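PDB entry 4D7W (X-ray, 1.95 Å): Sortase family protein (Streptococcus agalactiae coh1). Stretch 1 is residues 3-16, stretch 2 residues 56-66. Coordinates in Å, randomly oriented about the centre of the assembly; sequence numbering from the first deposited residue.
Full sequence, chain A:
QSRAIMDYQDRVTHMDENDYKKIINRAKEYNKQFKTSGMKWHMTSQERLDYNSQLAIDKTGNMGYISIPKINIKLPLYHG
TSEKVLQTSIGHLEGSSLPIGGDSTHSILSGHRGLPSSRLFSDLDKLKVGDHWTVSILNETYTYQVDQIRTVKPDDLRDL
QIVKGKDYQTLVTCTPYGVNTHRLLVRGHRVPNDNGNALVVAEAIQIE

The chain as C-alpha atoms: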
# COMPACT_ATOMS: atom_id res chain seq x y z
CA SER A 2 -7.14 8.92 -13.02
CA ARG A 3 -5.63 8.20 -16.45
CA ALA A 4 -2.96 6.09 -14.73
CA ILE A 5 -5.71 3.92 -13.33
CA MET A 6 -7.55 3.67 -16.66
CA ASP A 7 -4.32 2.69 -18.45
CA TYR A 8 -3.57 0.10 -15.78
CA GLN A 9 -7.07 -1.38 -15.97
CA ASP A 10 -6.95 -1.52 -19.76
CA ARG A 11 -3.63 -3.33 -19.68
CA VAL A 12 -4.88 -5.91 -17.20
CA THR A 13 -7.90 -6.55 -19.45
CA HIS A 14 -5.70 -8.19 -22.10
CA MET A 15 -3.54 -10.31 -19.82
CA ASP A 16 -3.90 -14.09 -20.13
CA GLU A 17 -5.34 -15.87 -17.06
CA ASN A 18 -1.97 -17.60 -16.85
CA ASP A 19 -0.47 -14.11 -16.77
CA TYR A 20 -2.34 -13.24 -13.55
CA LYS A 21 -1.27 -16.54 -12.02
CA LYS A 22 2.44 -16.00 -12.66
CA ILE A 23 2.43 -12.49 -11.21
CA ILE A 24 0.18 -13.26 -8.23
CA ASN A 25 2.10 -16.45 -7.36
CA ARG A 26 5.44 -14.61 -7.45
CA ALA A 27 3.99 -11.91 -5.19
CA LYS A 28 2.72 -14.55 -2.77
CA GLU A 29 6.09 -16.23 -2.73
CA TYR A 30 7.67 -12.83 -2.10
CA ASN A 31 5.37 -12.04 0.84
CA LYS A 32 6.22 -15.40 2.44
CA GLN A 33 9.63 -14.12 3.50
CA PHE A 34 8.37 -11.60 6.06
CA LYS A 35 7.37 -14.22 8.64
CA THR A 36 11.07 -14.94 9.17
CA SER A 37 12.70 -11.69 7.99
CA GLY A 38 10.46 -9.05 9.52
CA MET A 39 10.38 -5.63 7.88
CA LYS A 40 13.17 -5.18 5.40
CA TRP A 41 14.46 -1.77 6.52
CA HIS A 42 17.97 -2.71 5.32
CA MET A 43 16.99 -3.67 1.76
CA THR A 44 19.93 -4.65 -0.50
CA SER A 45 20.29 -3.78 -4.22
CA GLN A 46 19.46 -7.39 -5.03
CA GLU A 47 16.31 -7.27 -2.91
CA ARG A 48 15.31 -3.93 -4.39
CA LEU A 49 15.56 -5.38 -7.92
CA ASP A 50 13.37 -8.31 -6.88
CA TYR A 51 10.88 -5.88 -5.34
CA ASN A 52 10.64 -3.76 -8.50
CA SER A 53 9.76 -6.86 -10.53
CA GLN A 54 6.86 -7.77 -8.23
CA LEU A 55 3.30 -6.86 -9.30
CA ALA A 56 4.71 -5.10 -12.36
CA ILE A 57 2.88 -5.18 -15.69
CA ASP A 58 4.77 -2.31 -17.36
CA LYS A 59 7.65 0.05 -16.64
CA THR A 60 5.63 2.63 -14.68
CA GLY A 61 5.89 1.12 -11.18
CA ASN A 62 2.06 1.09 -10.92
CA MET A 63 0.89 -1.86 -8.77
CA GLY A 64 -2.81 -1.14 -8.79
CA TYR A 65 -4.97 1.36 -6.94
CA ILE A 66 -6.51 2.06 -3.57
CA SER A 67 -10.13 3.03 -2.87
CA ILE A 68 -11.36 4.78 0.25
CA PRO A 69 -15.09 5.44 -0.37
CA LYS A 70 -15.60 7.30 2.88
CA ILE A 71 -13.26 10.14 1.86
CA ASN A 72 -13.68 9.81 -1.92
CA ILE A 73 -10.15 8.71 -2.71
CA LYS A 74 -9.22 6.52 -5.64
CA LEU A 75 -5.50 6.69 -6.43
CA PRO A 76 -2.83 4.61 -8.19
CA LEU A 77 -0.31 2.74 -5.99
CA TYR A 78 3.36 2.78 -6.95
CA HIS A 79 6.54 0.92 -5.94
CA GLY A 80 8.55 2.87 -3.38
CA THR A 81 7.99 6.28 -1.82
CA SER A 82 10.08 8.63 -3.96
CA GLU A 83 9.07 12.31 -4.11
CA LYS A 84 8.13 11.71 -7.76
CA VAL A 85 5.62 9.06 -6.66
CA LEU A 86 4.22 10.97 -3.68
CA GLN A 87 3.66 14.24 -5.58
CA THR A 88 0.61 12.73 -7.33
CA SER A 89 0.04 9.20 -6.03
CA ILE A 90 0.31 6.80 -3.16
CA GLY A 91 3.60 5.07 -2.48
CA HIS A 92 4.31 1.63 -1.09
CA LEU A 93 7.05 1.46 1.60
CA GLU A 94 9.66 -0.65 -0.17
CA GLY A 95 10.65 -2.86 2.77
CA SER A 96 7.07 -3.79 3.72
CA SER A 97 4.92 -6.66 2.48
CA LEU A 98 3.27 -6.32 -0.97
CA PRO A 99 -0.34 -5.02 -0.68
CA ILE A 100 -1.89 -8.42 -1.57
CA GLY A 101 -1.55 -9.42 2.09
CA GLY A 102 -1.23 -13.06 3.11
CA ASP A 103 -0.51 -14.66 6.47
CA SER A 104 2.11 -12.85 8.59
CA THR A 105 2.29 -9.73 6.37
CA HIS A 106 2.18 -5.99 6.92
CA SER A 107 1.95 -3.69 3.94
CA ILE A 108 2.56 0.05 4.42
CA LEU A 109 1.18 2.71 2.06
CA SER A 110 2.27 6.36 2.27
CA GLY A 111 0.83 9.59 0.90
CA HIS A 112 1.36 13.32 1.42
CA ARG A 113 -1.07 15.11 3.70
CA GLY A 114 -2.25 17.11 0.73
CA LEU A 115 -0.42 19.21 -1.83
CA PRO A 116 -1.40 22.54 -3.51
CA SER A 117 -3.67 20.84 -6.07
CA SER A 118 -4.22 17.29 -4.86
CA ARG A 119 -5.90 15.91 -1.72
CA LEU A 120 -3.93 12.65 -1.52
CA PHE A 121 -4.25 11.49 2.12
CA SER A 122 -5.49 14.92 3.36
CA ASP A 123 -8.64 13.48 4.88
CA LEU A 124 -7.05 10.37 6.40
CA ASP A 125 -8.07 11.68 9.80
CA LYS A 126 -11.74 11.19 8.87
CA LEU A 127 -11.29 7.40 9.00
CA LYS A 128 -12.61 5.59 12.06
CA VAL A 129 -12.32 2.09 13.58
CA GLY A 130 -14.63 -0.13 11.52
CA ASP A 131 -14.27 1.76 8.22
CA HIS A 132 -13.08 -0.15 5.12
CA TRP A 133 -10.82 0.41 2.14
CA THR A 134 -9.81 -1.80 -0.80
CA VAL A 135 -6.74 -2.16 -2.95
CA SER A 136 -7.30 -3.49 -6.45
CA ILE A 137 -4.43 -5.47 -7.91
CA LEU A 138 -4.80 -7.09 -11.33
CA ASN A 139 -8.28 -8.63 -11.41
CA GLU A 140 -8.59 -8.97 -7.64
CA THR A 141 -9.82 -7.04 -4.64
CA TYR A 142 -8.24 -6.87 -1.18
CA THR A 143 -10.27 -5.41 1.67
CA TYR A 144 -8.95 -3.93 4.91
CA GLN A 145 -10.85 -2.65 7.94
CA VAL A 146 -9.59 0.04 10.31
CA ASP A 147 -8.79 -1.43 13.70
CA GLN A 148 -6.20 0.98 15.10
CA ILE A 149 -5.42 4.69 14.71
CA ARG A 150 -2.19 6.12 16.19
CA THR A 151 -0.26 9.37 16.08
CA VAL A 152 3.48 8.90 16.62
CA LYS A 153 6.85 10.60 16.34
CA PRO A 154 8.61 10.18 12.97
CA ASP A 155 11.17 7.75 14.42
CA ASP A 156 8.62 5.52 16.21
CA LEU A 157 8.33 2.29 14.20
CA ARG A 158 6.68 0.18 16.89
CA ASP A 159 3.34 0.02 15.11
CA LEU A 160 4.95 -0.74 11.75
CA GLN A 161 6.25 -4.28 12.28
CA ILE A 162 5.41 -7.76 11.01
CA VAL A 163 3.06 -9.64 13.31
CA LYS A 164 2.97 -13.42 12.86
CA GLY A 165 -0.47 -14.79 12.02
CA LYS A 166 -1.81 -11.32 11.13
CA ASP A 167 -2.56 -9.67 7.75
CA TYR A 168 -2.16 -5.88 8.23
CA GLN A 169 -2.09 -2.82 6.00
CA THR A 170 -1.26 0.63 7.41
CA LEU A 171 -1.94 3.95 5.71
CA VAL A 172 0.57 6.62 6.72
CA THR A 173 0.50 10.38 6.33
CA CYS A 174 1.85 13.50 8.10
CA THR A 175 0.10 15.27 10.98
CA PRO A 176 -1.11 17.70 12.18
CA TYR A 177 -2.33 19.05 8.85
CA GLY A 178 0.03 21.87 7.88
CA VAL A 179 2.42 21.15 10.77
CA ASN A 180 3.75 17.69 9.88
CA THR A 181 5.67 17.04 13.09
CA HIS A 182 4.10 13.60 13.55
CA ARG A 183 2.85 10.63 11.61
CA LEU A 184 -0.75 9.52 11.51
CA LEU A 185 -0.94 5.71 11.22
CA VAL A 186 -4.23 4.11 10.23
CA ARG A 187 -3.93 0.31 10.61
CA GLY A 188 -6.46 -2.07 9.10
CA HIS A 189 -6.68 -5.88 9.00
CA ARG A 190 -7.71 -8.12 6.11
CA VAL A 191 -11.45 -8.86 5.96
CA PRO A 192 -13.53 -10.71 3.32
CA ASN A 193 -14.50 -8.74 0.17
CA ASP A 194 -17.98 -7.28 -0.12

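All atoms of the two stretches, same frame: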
# COMPACT_ATOMS: atom_id res chain seq x y z
N ARG A 3 -6.07 8.82 -15.20
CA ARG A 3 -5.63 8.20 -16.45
C ARG A 3 -4.66 7.04 -16.18
O ARG A 3 -4.63 6.07 -16.94
CB ARG A 3 -4.96 9.24 -17.36
CG ARG A 3 -4.54 8.70 -18.72
CD ARG A 3 -3.95 9.78 -19.63
NE ARG A 3 -2.70 10.34 -19.13
CZ ARG A 3 -1.50 9.77 -19.26
NH1 ARG A 3 -1.38 8.61 -19.88
NH2 ARG A 3 -0.42 10.37 -18.77
N ALA A 4 -3.86 7.16 -15.12
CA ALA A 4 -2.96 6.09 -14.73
C ALA A 4 -3.78 4.84 -14.41
O ALA A 4 -3.42 3.70 -14.78
CB ALA A 4 -2.10 6.50 -13.54
N ILE A 5 -4.90 5.05 -13.74
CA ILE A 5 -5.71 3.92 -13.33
C ILE A 5 -6.39 3.31 -14.55
O ILE A 5 -6.40 2.09 -14.72
CB ILE A 5 -6.75 4.31 -12.28
CG1 ILE A 5 -6.03 4.74 -10.99
CG2 ILE A 5 -7.70 3.15 -12.01
CD1 ILE A 5 -6.96 5.15 -9.86
N MET A 6 -6.93 4.15 -15.42
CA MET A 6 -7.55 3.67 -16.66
C MET A 6 -6.58 2.85 -17.50
O MET A 6 -6.92 1.77 -17.96
CB MET A 6 -8.09 4.84 -17.48
CG MET A 6 -9.31 5.52 -16.87
SD MET A 6 -10.12 6.69 -17.99
CE MET A 6 -8.84 7.95 -18.17
N ASP A 7 -5.37 3.38 -17.69
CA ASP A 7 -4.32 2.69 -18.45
C ASP A 7 -3.95 1.35 -17.82
O ASP A 7 -3.70 0.37 -18.52
CB ASP A 7 -3.07 3.56 -18.55
CG ASP A 7 -3.27 4.79 -19.43
OD1 ASP A 7 -4.18 4.77 -20.29
OD2 ASP A 7 -2.52 5.77 -19.25
N TYR A 8 -3.88 1.32 -16.50
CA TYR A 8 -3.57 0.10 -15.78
C TYR A 8 -4.67 -0.94 -15.97
O TYR A 8 -4.40 -2.10 -16.27
CB TYR A 8 -3.38 0.39 -14.30
CG TYR A 8 -3.18 -0.86 -13.47
CD1 TYR A 8 -1.90 -1.36 -13.23
CD2 TYR A 8 -4.27 -1.52 -12.90
CE1 TYR A 8 -1.72 -2.50 -12.46
CE2 TYR A 8 -4.10 -2.65 -12.12
CZ TYR A 8 -2.83 -3.14 -11.91
OH TYR A 8 -2.68 -4.28 -11.14
N GLN A 9 -5.91 -0.50 -15.79
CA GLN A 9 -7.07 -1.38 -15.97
C GLN A 9 -7.08 -1.97 -17.38
O GLN A 9 -7.25 -3.17 -17.55
CB GLN A 9 -8.37 -0.63 -15.71
CG GLN A 9 -8.61 -0.25 -14.26
CD GLN A 9 -9.87 0.57 -14.08
OE1 GLN A 9 -10.38 1.17 -15.02
NE2 GLN A 9 -10.37 0.62 -12.85
N ASP A 10 -6.92 -1.10 -18.37
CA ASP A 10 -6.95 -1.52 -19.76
C ASP A 10 -5.88 -2.55 -20.06
O ASP A 10 -6.10 -3.50 -20.82
CB ASP A 10 -6.81 -0.30 -20.69
CG ASP A 10 -8.05 0.57 -20.68
OD1 ASP A 10 -9.06 0.15 -20.07
OD2 ASP A 10 -8.04 1.65 -21.30
N ARG A 11 -4.71 -2.39 -19.46
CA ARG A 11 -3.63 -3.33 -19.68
C ARG A 11 -3.98 -4.70 -19.09
O ARG A 11 -3.83 -5.73 -19.73
CB ARG A 11 -2.35 -2.81 -19.05
CG ARG A 11 -1.16 -3.64 -19.37
CD ARG A 11 -0.31 -2.91 -20.36
NE ARG A 11 1.04 -3.44 -20.40
CZ ARG A 11 2.00 -2.97 -21.18
NH1 ARG A 11 1.74 -1.96 -22.00
NH2 ARG A 11 3.21 -3.51 -21.15
N VAL A 12 -4.47 -4.68 -17.85
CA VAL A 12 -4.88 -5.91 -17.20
C VAL A 12 -5.95 -6.66 -17.99
O VAL A 12 -5.97 -7.88 -18.00
CB VAL A 12 -5.37 -5.64 -15.77
CG1 VAL A 12 -5.88 -6.92 -15.11
CG2 VAL A 12 -4.26 -5.05 -14.94
N THR A 13 -6.83 -5.92 -18.69
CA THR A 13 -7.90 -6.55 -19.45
C THR A 13 -7.38 -7.59 -20.46
O THR A 13 -8.03 -8.59 -20.71
CB THR A 13 -8.74 -5.50 -20.20
OG1 THR A 13 -9.49 -4.73 -19.25
CG2 THR A 13 -9.71 -6.16 -21.15
N HIS A 14 -6.20 -7.35 -21.02
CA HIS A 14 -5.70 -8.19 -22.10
C HIS A 14 -4.65 -9.20 -21.66
O HIS A 14 -4.04 -9.88 -22.49
CB HIS A 14 -5.15 -7.30 -23.21
CG HIS A 14 -6.15 -6.32 -23.72
ND1 HIS A 14 -7.30 -6.71 -24.37
CD2 HIS A 14 -6.20 -4.97 -23.63
CE1 HIS A 14 -8.01 -5.64 -24.69
NE2 HIS A 14 -7.36 -4.57 -24.25
N MET A 15 -4.44 -9.30 -20.36
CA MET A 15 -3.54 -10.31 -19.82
C MET A 15 -4.19 -11.69 -19.82
O MET A 15 -5.34 -11.83 -19.43
CB MET A 15 -3.13 -9.97 -18.39
CG MET A 15 -2.22 -8.79 -18.25
SD MET A 15 -1.79 -8.51 -16.53
CE MET A 15 -1.36 -10.17 -16.03
N ASP A 16 -3.44 -12.70 -20.24
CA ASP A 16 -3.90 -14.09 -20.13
C ASP A 16 -4.21 -14.44 -18.66
O ASP A 16 -3.69 -13.80 -17.75
CB ASP A 16 -2.86 -15.04 -20.70
CG ASP A 16 -3.42 -16.41 -20.98
OD1 ASP A 16 -4.65 -16.51 -21.18
OD2 ASP A 16 -2.64 -17.39 -21.01
N ALA A 56 4.39 -6.07 -11.32
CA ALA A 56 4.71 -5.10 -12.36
C ALA A 56 4.19 -5.59 -13.69
O ALA A 56 4.52 -6.70 -14.10
CB ALA A 56 6.24 -4.86 -12.43
N ILE A 57 3.36 -4.79 -14.36
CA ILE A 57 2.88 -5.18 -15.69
C ILE A 57 3.34 -4.22 -16.79
O ILE A 57 2.95 -4.36 -17.95
CB ILE A 57 1.35 -5.25 -15.76
CG1 ILE A 57 0.76 -3.84 -15.67
CG2 ILE A 57 0.80 -6.17 -14.66
CD1 ILE A 57 -0.76 -3.85 -15.70
N ASP A 58 4.17 -3.24 -16.41
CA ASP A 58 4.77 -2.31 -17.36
C ASP A 58 5.91 -1.62 -16.65
O ASP A 58 6.25 -2.00 -15.54
CB ASP A 58 3.75 -1.30 -17.91
CG ASP A 58 3.03 -0.50 -16.81
OD1 ASP A 58 3.63 -0.18 -15.77
OD2 ASP A 58 1.83 -0.19 -17.00
N LYS A 59 6.49 -0.60 -17.25
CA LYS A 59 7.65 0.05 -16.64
C LYS A 59 7.33 1.24 -15.72
O LYS A 59 8.23 1.95 -15.28
CB LYS A 59 8.62 0.50 -17.72
CG LYS A 59 9.32 -0.66 -18.43
CD LYS A 59 10.61 -0.20 -19.09
CE LYS A 59 11.46 -1.38 -19.51
NZ LYS A 59 12.92 -1.05 -19.56
N THR A 60 6.05 1.44 -15.41
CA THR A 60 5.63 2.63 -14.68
C THR A 60 5.76 2.52 -13.15
O THR A 60 5.73 3.53 -12.46
CB THR A 60 4.16 2.97 -14.98
OG1 THR A 60 3.31 2.07 -14.29
CG2 THR A 60 3.89 2.85 -16.47
N GLY A 61 5.90 1.31 -12.63
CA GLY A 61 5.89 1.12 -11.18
C GLY A 61 4.49 0.98 -10.56
O GLY A 61 4.37 0.78 -9.34
N ASN A 62 3.45 1.07 -11.39
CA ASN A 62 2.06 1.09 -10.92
C ASN A 62 1.60 -0.32 -10.57
O ASN A 62 1.61 -1.20 -11.42
CB ASN A 62 1.16 1.72 -12.00
CG ASN A 62 -0.29 1.88 -11.55
OD1 ASN A 62 -0.71 1.41 -10.48
ND2 ASN A 62 -1.07 2.56 -12.39
N MET A 63 1.24 -0.54 -9.30
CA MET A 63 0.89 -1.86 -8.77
C MET A 63 -0.60 -2.14 -8.77
O MET A 63 -1.04 -3.26 -8.48
CB MET A 63 1.34 -2.01 -7.31
CG MET A 63 2.75 -2.32 -7.02
SD MET A 63 2.89 -2.24 -5.21
CE MET A 63 4.67 -2.37 -5.09
N GLY A 64 -1.38 -1.09 -9.01
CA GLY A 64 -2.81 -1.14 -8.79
C GLY A 64 -3.29 0.16 -8.18
O GLY A 64 -2.67 1.19 -8.36
N TYR A 65 -4.41 0.13 -7.46
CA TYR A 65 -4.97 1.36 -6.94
C TYR A 65 -5.75 1.11 -5.67
O TYR A 65 -6.27 0.01 -5.44
CB TYR A 65 -5.86 2.04 -7.99
CG TYR A 65 -7.05 1.24 -8.49
CD1 TYR A 65 -6.92 0.34 -9.55
CD2 TYR A 65 -8.31 1.41 -7.92
CE1 TYR A 65 -8.02 -0.38 -10.01
CE2 TYR A 65 -9.42 0.69 -8.38
CZ TYR A 65 -9.27 -0.20 -9.42
OH TYR A 65 -10.37 -0.91 -9.87
N ILE A 66 -5.83 2.14 -4.85
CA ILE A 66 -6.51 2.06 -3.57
C ILE A 66 -7.79 2.88 -3.60
O ILE A 66 -7.86 3.93 -4.25
CB ILE A 66 -5.61 2.55 -2.42
CG1 ILE A 66 -6.31 2.37 -1.07
CG2 ILE A 66 -5.20 4.01 -2.64
CD1 ILE A 66 -5.46 2.83 0.11
O HOH W 1 -0.26 -5.10 -10.37
O HOH W 2 -9.89 -2.50 -11.85

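How does the backbone of the two stretches bring them together? Residues 3-13 form a helix, and it lies across a segment that begins as loop and becomes a strand at Asn 62. The helix and strand axes approach to 8.9 Å, with 115° between their N-to-C directions. Moving forward along stretch 2 means moving back along the helix: Ile 57 lies near Arg 11, Gly 64 near Tyr 8, and Tyr 65 near Ile 5.

What does the loop offer the C-terminal part of the helix? Ile 57 points toward it and serves as an apolar anchor. Its CD1 meets Tyr 8 CE1 at 3.6 Å and Val 12 CG2 at 3.8 Å, while its CG2 lies 4.0 Å from Met 15 SD, just beyond the helix. Its carbonyl is used as well: Arg 11 NE and NH2 both donate to Ile 57 O, at 3.2 and 3.3 Å, but with angles near 128° both bonds are weak. The guanidinium then lays one face over Asp 58, whose CB is 4.0 Å from Arg 11 NH2.

How does the chain turn from this loop into the strand? Asp 58 OD1 accepts from Thr 60 N at 2.9 Å and from Thr 60 OG1 at 2.7 Å, and Thr 60 OG1 in turn accepts from Asn 62 N at 3.1 Å. These bonds lie within stretch 2 and brace the turn; of the three residues, Thr 60 makes no contact with the helix. Gly 61 takes a positive phi of 86° here. Asn 62 then brings its side chain toward the helix, against Ala 4 and Tyr 8.

How does Tyr 8 meet the start of the strand? Gly 64 CA sits over one face of the Tyr 8 ring, 4.0 Å from its centroid, in a CH-pi contact. At the ring's tip, Tyr 8 OH donates to water 1 at 2.7 Å, and that water donates to Met 63 O at 2.8 Å, so the buried phenol is linked to the strand backbone.

What closes the contact at Tyr 65? Its side chain turns toward the helix, and Ile 5 covers one ring face, with Ile 5 CG2 4.0 Å from the centroid of the Tyr 65 ring and Ile 5 CD1 3.8 Å from Tyr 65 CB. Farther out, water 2 bonds to Tyr 65 OH at 2.6 Å and, weakly, accepts from Gln 9 NE2 at 3.3 Å.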